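PDB 4MO9: periplasmic binding protein from Veillonella parvula, which probably binds an iron-siderophore or similar solute in the periplasm for uptake by an ABC transporter. Local coordinates for residues Met274-Glu279 against Asp283-Leu288. Numbering follows the deposited sequence.
Sequences MRLGFE and DSSQAL
Leu288 lays its CD1 methyl on the start of the Arg275 side chain, with CD1 3.4 Å from Arg275 CB. On the same helix residue, CB meets the selenium of Met274, a selenomethionine here; SE and CB lie 4.0 Å apart. These two side chains cross at a slant. The Met274 chain sets out with CG anti to its own nitrogen (chi1 -180°) and then bends at chi2, which brings its end against the helix. There CE reaches the backbone at Ser285 O, 3.5 Å away, and also touches Ser285 CB.

One hydrogen bond joins the segments. Ser285 OG donates to Arg275 O at 2.6 Å and comes in nearly head-on to the carbonyl, with a C=O...OG angle of 163°. Ser285 is buried, and its OG also packs 3.8 Å from Leu276 CD2. Arg275 O would probably lose this donor, and the loop be less firmly held to the helix, with an alanine here.

Beyond CB, Arg275 turns off the helix and folds back along its own loop. Bends at chi2 and chi3 bring NH1 to Glu279 O at 2.7 Å, and that oxygen lies in the guanidinium plane. This bond spans the loop from Arg275 to Glu279.

The contact belongs to the lobe built on the mixed sheet. The 274-279 loop is part of the strand-to-helix connection of a beta-alpha-beta crossover, from strand 259-263 through helix 282-295 to the parallel neighbour 310-313, and the first turns of the helix pack back on it. Met274 and Leu276 also touch Ser312 of strand 310-313, and Ser285 touches Met366 of strand 365-367. Further along the loop, Phe278 and Glu279 reach helix 79-88, where Glu279 forms a salt bridge with Lys83.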
HETATM    1  N   MSE A 274      -2.218  16.981   2.358  1.00 36.53           N
HETATM    2  CA  MSE A 274      -0.881  16.681   1.860  1.00 34.16           C
HETATM    3  C   MSE A 274      -0.993  15.907   0.554  1.00 34.47           C
HETATM    4  O   MSE A 274      -1.643  14.858   0.506  1.00 34.31           O
HETATM    5  CB  MSE A 274      -0.114  15.840   2.871  1.00 33.69           C
HETATM    6  CG  MSE A 274       1.289  15.496   2.418  1.00 33.41           C
HETATM    7 SE   MSE A 274       2.313  17.128   2.105  0.83 43.25          SE
HETATM    8  CE  MSE A 274       3.737  16.237   1.088  1.00 40.77           C
ATOM      9  N   ARG A 275      -0.350  16.423  -0.493  1.00 36.20           N
ATOM     10  CA  ARG A 275      -0.438  15.846  -1.834  1.00 37.05           C
ATOM     11  C   ARG A 275       0.833  15.090  -2.239  1.00 37.18           C
ATOM     12  O   ARG A 275       1.932  15.660  -2.267  1.00 35.13           O
ATOM     13  CB  ARG A 275      -0.744  16.940  -2.870  1.00 36.11           C
ATOM     14  CG  ARG A 275      -0.768  16.457  -4.321  1.00 36.27           C
ATOM     15  CD  ARG A 275      -1.945  15.501  -4.606  1.00 34.30           C
ATOM     16  NE  ARG A 275      -3.223  16.214  -4.611  1.00 37.39           N
ATOM     17  CZ  ARG A 275      -3.740  16.803  -5.687  1.00 43.36           C
ATOM     18  NH1 ARG A 275      -3.087  16.760  -6.846  1.00 42.42           N
ATOM     19  NH2 ARG A 275      -4.902  17.449  -5.609  1.00 46.01           N
ATOM     20  N   LEU A 276       0.657  13.809  -2.548  1.00 36.02           N
ATOM     21  CA  LEU A 276       1.707  12.966  -3.119  1.00 35.64           C
ATOM     22  C   LEU A 276       1.085  12.126  -4.228  1.00 35.80           C
ATOM     23  O   LEU A 276      -0.146  12.102  -4.359  1.00 37.37           O
ATOM     24  CB  LEU A 276       2.318  12.058  -2.048  1.00 33.02           C
ATOM     25  CG  LEU A 276       3.156  12.776  -0.976  1.00 30.05           C
ATOM     26  CD1 LEU A 276       3.697  11.751   0.034  1.00 28.95           C
ATOM     27  CD2 LEU A 276       4.286  13.535  -1.627  1.00 29.89           C
ATOM     28  N   GLY A 277       1.922  11.452  -5.022  1.00 34.06           N
ATOM     29  CA  GLY A 277       1.438  10.585  -6.092  1.00 35.35           C
ATOM     30  C   GLY A 277       1.739  11.133  -7.479  1.00 35.76           C
ATOM     31  O   GLY A 277       2.660  11.942  -7.652  1.00 36.76           O
ATOM     32  N   PHE A 278       0.956  10.711  -8.472  1.00 36.17           N
ATOM     33  CA  PHE A 278       1.199  11.106  -9.864  1.00 33.80           C
ATOM     34  C   PHE A 278       0.849  12.554 -10.160  1.00 37.92           C
ATOM     35  O   PHE A 278       1.373  13.135 -11.117  1.00 38.76           O
ATOM     36  CB  PHE A 278       0.440  10.183 -10.823  1.00 34.59           C
ATOM     37  CG  PHE A 278       0.982   8.784 -10.854  1.00 34.56           C
ATOM     38  CD1 PHE A 278       2.146   8.493 -11.566  1.00 34.31           C
ATOM     39  CD2 PHE A 278       0.346   7.763 -10.160  1.00 33.67           C
ATOM     40  CE1 PHE A 278       2.657   7.200 -11.593  1.00 32.50           C
ATOM     41  CE2 PHE A 278       0.848   6.466 -10.181  1.00 33.68           C
ATOM     42  CZ  PHE A 278       2.007   6.185 -10.899  1.00 33.51           C
ATOM     43  N   GLU A 279      -0.044  13.129  -9.356  1.00 37.83           N
ATOM     44  CA  GLU A 279      -0.434  14.526  -9.531  1.00 43.74           C
ATOM     45  C   GLU A 279       0.141  15.345  -8.399  1.00 42.12           C
ATOM     46  O   GLU A 279      -0.595  15.844  -7.545  1.00 43.28           O
ATOM     47  CB  GLU A 279      -1.948  14.674  -9.527  1.00 49.64           C
ATOM     48  CG  GLU A 279      -2.629  13.731 -10.462  1.00 56.37           C
ATOM     49  CD  GLU A 279      -3.538  14.431 -11.436  1.00 66.84           C
ATOM     50  OE1 GLU A 279      -3.801  15.643 -11.253  1.00 70.88           O
ATOM     51  OE2 GLU A 279      -3.985  13.761 -12.392  1.00 70.71           O
ATOM     52  N   ASP A 283       7.478  21.520  -5.504  1.00 47.96           N
ATOM     53  CA  ASP A 283       7.145  22.804  -4.879  1.00 50.64           C
ATOM     54  C   ASP A 283       5.828  22.764  -4.109  1.00 49.71           C
ATOM     55  O   ASP A 283       5.735  23.272  -2.987  1.00 49.78           O
ATOM     56  CB  ASP A 283       7.105  23.932  -5.918  1.00 54.32           C
ATOM     57  CG  ASP A 283       8.484  24.324  -6.404  1.00 57.55           C
ATOM     58  OD1 ASP A 283       9.470  23.872  -5.788  1.00 59.58           O
ATOM     59  OD2 ASP A 283       8.585  25.080  -7.392  1.00 60.35           O
ATOM     60  N   SER A 284       4.811  22.167  -4.721  1.00 46.21           N
ATOM     61  CA  SER A 284       3.495  22.047  -4.098  1.00 44.18           C
ATOM     62  C   SER A 284       3.549  21.175  -2.846  1.00 41.10           C
ATOM     63  O   SER A 284       3.050  21.562  -1.790  1.00 41.74           O
ATOM     64  CB  SER A 284       2.486  21.478  -5.103  1.00 42.50           C
ATOM     65  OG  SER A 284       1.289  21.085  -4.465  1.00 40.98           O
ATOM     66  N   SER A 285       4.161  20.001  -2.962  1.00 39.38           N
ATOM     67  CA  SER A 285       4.284  19.110  -1.817  1.00 38.99           C
ATOM     68  C   SER A 285       5.047  19.756  -0.655  1.00 36.57           C
ATOM     69  O   SER A 285       4.706  19.537   0.506  1.00 39.17           O
ATOM     70  CB  SER A 285       4.923  17.785  -2.229  1.00 40.86           C
ATOM     71  OG  SER A 285       4.037  17.049  -3.066  1.00 44.02           O
ATOM     72  N   GLN A 286       6.067  20.553  -0.963  1.00 37.54           N
ATOM     73  CA  GLN A 286       6.798  21.286   0.070  1.00 41.29           C
ATOM     74  C   GLN A 286       5.902  22.300   0.781  1.00 41.81           C
ATOM     75  O   GLN A 286       5.915  22.417   2.012  1.00 40.76           O
ATOM     76  CB  GLN A 286       8.007  22.018  -0.532  1.00 45.50           C
ATOM     77  CG  GLN A 286       9.213  21.117  -0.806  1.00 45.96           C
ATOM     78  CD  GLN A 286       9.924  20.663   0.465  1.00 46.71           C
ATOM     79  OE1 GLN A 286       9.751  21.249   1.537  1.00 48.39           O
ATOM     80  NE2 GLN A 286      10.737  19.618   0.344  1.00 45.06           N
ATOM     81  N   ALA A 287       5.132  23.050   0.001  1.00 43.47           N
ATOM     82  CA  ALA A 287       4.269  24.072   0.572  1.00 42.22           C
ATOM     83  C   ALA A 287       3.145  23.455   1.405  1.00 40.75           C
ATOM     84  O   ALA A 287       2.814  23.970   2.472  1.00 40.83           O
ATOM     85  CB  ALA A 287       3.712  24.972  -0.520  1.00 46.49           C
ATOM     86  N   LEU A 288       2.555  22.363   0.915  1.00 39.70           N
ATOM     87  CA  LEU A 288       1.494  21.682   1.648  1.00 41.25           C
ATOM     88  C   LEU A 288       2.001  21.116   2.983  1.00 40.32           C
ATOM     89  O   LEU A 288       1.318  21.231   4.008  1.00 41.41           O
ATOM     90  CB  LEU A 288       0.851  20.583   0.789  1.00 37.25           C
ATOM     91  CG  LEU A 288       0.030  21.089  -0.408  1.00 39.76           C
ATOM     92  CD1 LEU A 288      -0.172  19.958  -1.406  1.00 39.12           C
ATOM     93  CD2 LEU A 288      -1.317  21.644   0.023  1.00 38.69           C
TER